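Local coordinates for oxysterol-binding protein homolog 1 (PDB 5H28) that carries lipids, sterols among them, between membranes through the cytosol, and through its ankyrin-repeat domain, the part described here, is targeted to the nucleus-vacuole junction by interacting with NVJ1, at residues 150-155 against 180-185; 164-167 against 171-174. One frame throughout, in Å; residues are numbered along the deposited sequence.

Contact 1: residues 150-155 against 180-185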
loop_
_atom_site.group_PDB
_atom_site.type_symbol
_atom_site.label_atom_id
_atom_site.label_comp_id
_atom_site.label_asym_id
_atom_site.label_seq_id
_atom_site.Cartn_x
_atom_site.Cartn_y
_atom_site.Cartn_z
ATOM N N GLU A 150 13.969 -0.688 -0.095
ATOM C CA GLU A 150 13.518 -1.434 -1.269
ATOM C C GLU A 150 13.450 -0.524 -2.493
ATOM O O GLU A 150 13.862 -0.903 -3.590
ATOM C CB GLU A 150 12.141 -2.057 -1.021
ATOM C CG GLU A 150 11.718 -3.002 -2.136
ATOM C CD GLU A 150 10.389 -3.701 -1.885
ATOM O OE1 GLU A 150 10.039 -4.601 -2.682
ATOM O OE2 GLU A 150 9.695 -3.359 -0.907
ATOM N N PHE A 151 12.926 0.680 -2.296
ATOM C CA PHE A 151 12.810 1.642 -3.382
ATOM C C PHE A 151 14.201 2.025 -3.898
ATOM O O PHE A 151 14.425 2.062 -5.115
ATOM C CB PHE A 151 12.035 2.874 -2.894
ATOM C CG PHE A 151 11.681 3.853 -3.979
ATOM C CD1 PHE A 151 11.015 3.441 -5.133
ATOM C CD2 PHE A 151 11.975 5.204 -3.828
ATOM C CE1 PHE A 151 10.646 4.365 -6.119
ATOM C CE2 PHE A 151 11.611 6.138 -4.808
ATOM C CZ PHE A 151 10.947 5.719 -5.955
ATOM N N ARG A 152 15.138 2.285 -2.982
ATOM C CA ARG A 152 16.507 2.642 -3.374
ATOM C C ARG A 152 17.159 1.515 -4.164
ATOM O O ARG A 152 17.849 1.756 -5.154
ATOM C CB ARG A 152 17.382 2.936 -2.149
ATOM C CG ARG A 152 17.012 4.195 -1.361
ATOM C CD ARG A 152 18.173 4.644 -0.469
ATOM N NE ARG A 152 18.588 3.625 0.500
ATOM C CZ ARG A 152 17.987 3.387 1.665
ATOM N NH1 ARG A 152 18.453 2.440 2.466
ATOM N NH2 ARG A 152 16.926 4.091 2.037
ATOM N N THR A 153 16.950 0.281 -3.719
ATOM C CA THR A 153 17.530 -0.864 -4.407
ATOM C C THR A 153 16.990 -0.934 -5.827
ATOM O O THR A 153 17.752 -1.079 -6.789
ATOM C CB THR A 153 17.195 -2.174 -3.679
ATOM O OG1 THR A 153 17.781 -2.151 -2.373
ATOM C CG2 THR A 153 17.739 -3.372 -4.450
ATOM N N ALA A 154 15.672 -0.806 -5.953
ATOM C CA ALA A 154 15.024 -0.876 -7.252
ATOM C C ALA A 154 15.437 0.246 -8.199
ATOM O O ALA A 154 15.717 -0.018 -9.373
ATOM C CB ALA A 154 13.512 -0.892 -7.079
ATOM N N PHE A 155 15.492 1.491 -7.731
ATOM C CA PHE A 155 15.884 2.524 -8.673
ATOM C C PHE A 155 17.383 2.571 -8.929
ATOM O O PHE A 155 17.802 2.906 -10.033
ATOM C CB PHE A 155 15.294 3.923 -8.325
ATOM C CG PHE A 155 15.814 4.573 -7.056
ATOM C CD1 PHE A 155 17.143 4.978 -6.933
ATOM C CD2 PHE A 155 14.925 4.902 -6.029
ATOM C CE1 PHE A 155 17.568 5.704 -5.815
ATOM C CE2 PHE A 155 15.342 5.623 -4.915
ATOM C CZ PHE A 155 16.661 6.029 -4.804
ATOM N N GLY A 180 9.466 12.767 -1.203
ATOM C CA GLY A 180 10.080 13.009 0.087
ATOM C C GLY A 180 11.560 12.690 0.124
ATOM O O GLY A 180 12.096 12.051 -0.780
ATOM N N MET A 181 12.226 13.146 1.177
ATOM C CA MET A 181 13.651 12.902 1.342
ATOM C C MET A 181 13.863 11.502 1.896
ATOM O O MET A 181 13.209 11.099 2.861
ATOM C CB MET A 181 14.250 13.930 2.300
ATOM C CG MET A 181 14.006 15.364 1.874
ATOM S SD MET A 181 14.650 16.555 3.057
ATOM C CE MET A 181 13.271 16.672 4.185
ATOM N N ASP A 182 14.769 10.754 1.280
ATOM C CA ASP A 182 15.060 9.402 1.735
ATOM C C ASP A 182 15.614 9.484 3.158
ATOM O O ASP A 182 16.456 10.332 3.452
ATOM C CB ASP A 182 16.089 8.752 0.818
ATOM C CG ASP A 182 16.448 7.354 1.258
ATOM O OD1 ASP A 182 15.726 6.407 0.892
ATOM O OD2 ASP A 182 17.448 7.205 1.985
ATOM N N PRO A 183 15.163 8.592 4.054
ATOM C CA PRO A 183 15.627 8.591 5.447
ATOM C C PRO A 183 17.106 8.293 5.683
ATOM O O PRO A 183 17.648 8.649 6.730
ATOM C CB PRO A 183 14.720 7.557 6.107
ATOM C CG PRO A 183 14.489 6.577 4.994
ATOM C CD PRO A 183 14.204 7.494 3.826
ATOM N N GLU A 184 17.757 7.643 4.725
ATOM C CA GLU A 184 19.172 7.298 4.859
ATOM C C GLU A 184 20.120 8.262 4.154
ATOM O O GLU A 184 21.151 8.643 4.710
ATOM C CB GLU A 184 19.424 5.881 4.331
ATOM C CG GLU A 184 19.006 4.763 5.272
ATOM C CD GLU A 184 19.790 4.771 6.572
ATOM O OE1 GLU A 184 21.033 4.878 6.518
ATOM O OE2 GLU A 184 19.163 4.661 7.647
ATOM N N THR A 185 19.775 8.653 2.932
ATOM C CA THR A 185 20.617 9.556 2.155
ATOM C C THR A 185 20.166 11.006 2.253
ATOM O O THR A 185 20.963 11.928 2.069
ATOM C CB THR A 185 20.608 9.181 0.666
ATOM O OG1 THR A 185 19.309 9.455 0.118
ATOM C CG2 THR A 185 20.926 7.710 0.485
#

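Contact 2: residues 164-167 against 171-174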
loop_
_atom_site.group_PDB
_atom_site.type_symbol
_atom_site.label_atom_id
_atom_site.label_comp_id
_atom_site.label_asym_id
_atom_site.label_seq_id
_atom_site.Cartn_x
_atom_site.Cartn_y
_atom_site.Cartn_z
ATOM N N GLU A 164 7.757 -0.979 -10.505
ATOM C CA GLU A 164 6.327 -1.052 -10.788
ATOM C C GLU A 164 5.590 -1.683 -9.607
ATOM O O GLU A 164 4.543 -1.194 -9.185
ATOM C CB GLU A 164 6.073 -1.886 -12.045
ATOM C CG GLU A 164 6.462 -1.229 -13.365
ATOM C CD GLU A 164 5.569 -0.055 -13.729
ATOM O OE1 GLU A 164 4.347 -0.133 -13.486
ATOM O OE2 GLU A 164 6.088 0.942 -14.274
ATOM N N SER A 165 6.144 -2.769 -9.076
ATOM C CA SER A 165 5.533 -3.461 -7.944
ATOM C C SER A 165 5.520 -2.603 -6.678
ATOM O O SER A 165 4.573 -2.654 -5.890
ATOM C CB SER A 165 6.270 -4.773 -7.665
ATOM O OG SER A 165 5.990 -5.744 -8.662
ATOM N N ILE A 166 6.570 -1.815 -6.481
ATOM C CA ILE A 166 6.657 -0.965 -5.301
ATOM C C ILE A 166 5.646 0.173 -5.323
ATOM O O ILE A 166 4.927 0.388 -4.350
ATOM C CB ILE A 166 8.069 -0.366 -5.148
ATOM C CG1 ILE A 166 9.083 -1.488 -4.919
ATOM C CG2 ILE A 166 8.104 0.620 -3.983
ATOM C CD1 ILE A 166 10.515 -1.032 -5.046
ATOM N N LEU A 167 5.580 0.898 -6.433
ATOM C CA LEU A 167 4.660 2.023 -6.513
ATOM C C LEU A 167 3.196 1.650 -6.718
ATOM O O LEU A 167 2.313 2.473 -6.476
ATOM C CB LEU A 167 5.120 3.004 -7.598
ATOM C CG LEU A 167 6.496 3.631 -7.331
ATOM C CD1 LEU A 167 6.750 4.762 -8.307
ATOM C CD2 LEU A 167 6.556 4.162 -5.906
ATOM N N ARG A 171 -0.486 0.142 0.034
ATOM C CA ARG A 171 0.120 0.610 1.275
ATOM C C ARG A 171 1.239 1.619 1.026
ATOM O O ARG A 171 1.399 2.577 1.777
ATOM C CB ARG A 171 0.673 -0.572 2.070
ATOM C CG ARG A 171 1.082 -0.217 3.488
ATOM C CD ARG A 171 1.748 -1.387 4.181
ATOM N NE ARG A 171 1.985 -1.109 5.592
ATOM C CZ ARG A 171 2.625 -1.929 6.416
ATOM N NH1 ARG A 171 3.098 -3.084 5.969
ATOM N NH2 ARG A 171 2.787 -1.593 7.688
ATOM N N ASN A 172 2.017 1.407 -0.029
ATOM C CA ASN A 172 3.108 2.324 -0.319
ATOM C C ASN A 172 2.642 3.671 -0.845
ATOM O O ASN A 172 3.392 4.642 -0.817
ATOM C CB ASN A 172 4.092 1.681 -1.294
ATOM C CG ASN A 172 4.870 0.552 -0.659
ATOM O OD1 ASN A 172 4.911 0.427 0.569
ATOM N ND2 ASN A 172 5.501 -0.271 -1.484
ATOM N N ALA A 173 1.399 3.736 -1.311
ATOM C CA ALA A 173 0.862 4.991 -1.818
ATOM C C ALA A 173 0.949 6.071 -0.738
ATOM O O ALA A 173 1.116 7.251 -1.044
ATOM C CB ALA A 173 -0.579 4.800 -2.255
ATOM N N GLU A 174 0.843 5.661 0.525
ATOM C CA GLU A 174 0.910 6.598 1.644
ATOM C C GLU A 174 2.163 6.471 2.508
ATOM O O GLU A 174 2.511 7.405 3.232
ATOM C CB GLU A 174 -0.323 6.444 2.541
ATOM C CG GLU A 174 -1.364 7.544 2.383
ATOM C CD GLU A 174 -1.958 7.603 0.991
ATOM O OE1 GLU A 174 -2.581 6.606 0.566
ATOM O OE2 GLU A 174 -1.803 8.647 0.321
#

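Contact 1: residues 150-155 against 180-185
R152 reaches from helix 130-156 to the carboxylate of D182, and this salt bridge is the tight part of the contact. NH2 of R152 donates to OD1 of D182 over 2.8 Å, nearly straight at 160°, entering on the syn lone pair. OD1 lies in the guanidinium plane, yet the two flat groups stand almost perpendicular (84°), so the carboxylate is not gripped side-on by two N-H groups; NH2 alone carries the bond. CD of R152 passes 3.3 Å from OD1 of D182, and the bend at chi3 (-59°) beyond it turns the guanidinium so that NH2 comes back to that oxygen. The other oxygen, OD2 of D182, is gripped from within its own loop by backbone N of E184 at 2.8 Å, above the carboxylate plane, and N of T185 at 2.9 Å, on the anti lone pair. These bonds make an Asx turn and an Asx motif that fix the carboxylate's rotation.

The exposed side is looser. CB of E184 lies over the rim of one guanidinium face, 3.9 Å from CZ of R152, while the E184 carboxylate leads away. With an alanine here in place of R152, OD1 of D182 would probably lose its charged mate and the E184 stem its cover.

The contact holds the loop leading into the third, predicted ankyrin repeat against helix 130-156, where F151 and F155 pack on V189 of helix 189-196.

Contact 2: residues 164-167 against 171-174
The side-chain amide of N172 bonds to the main chain of I166 in the last turn of helix 160-167. ND2 of N172 donates to the carbonyl O of I166 over 3.0 Å, with an N-H...O angle of 166°. The oxygen lies within 4° of the amide plane of N172, so an N-H points almost straight at it, while the donor sits somewhat tilted from the carbonyl plane. CG of N172 stands anti to its own carbonyl carbon (chi1 -70°), which turns the amide toward the carbonyl of I166; CB of N172 is itself 3.4 Å from O of I166. The methyl CG2 of I166 approaches the same nitrogen, 3.7 Å from ND2 of N172, and adds an apolar flank to a polar bond within a buried site.

The second shell fixes the amide from its other end. OD1 of N172 is hydrogen-bonded to the hydroxyl of Y143 on helix 130-156, so both ends of the amide are engaged and its flip is settled; Y143 also makes a cation-pi contact with R171, whose NE is salt-bridged to D113. The backbone N of N172 bonds to OG of S169, and on the I166 side E150 of helix 130-156 and L176 pack against the isoleucine.

A side-chain amide thus hydrogen-bonds to a main-chain carbonyl in the last turn of one helix and joins it to the next short helix, in the all-helical repeat domain of the ankyrin class.

How the contacts relate
From the N terminus, the chain passes down helix 130-156, whose last turns give the first segment of contact 1, and then turns into helix 160-167. Contact 2 closes a short loop, with three residues between 164-167 and 171-174. The chain then runs on to 180-185, where contact 1 closes the wider loop that holds contact 2 nested inside it. Their centres are 13 Å apart, contact 1 at the surface and contact 2 buried. Contact 1 ties helix 130-156 to the loop leading into helix 189-196, contact 2 ties helix 160-167 to helix 172-175, and the packing of CD1 of I166, 3.6 Å from CB of A154, joins the two.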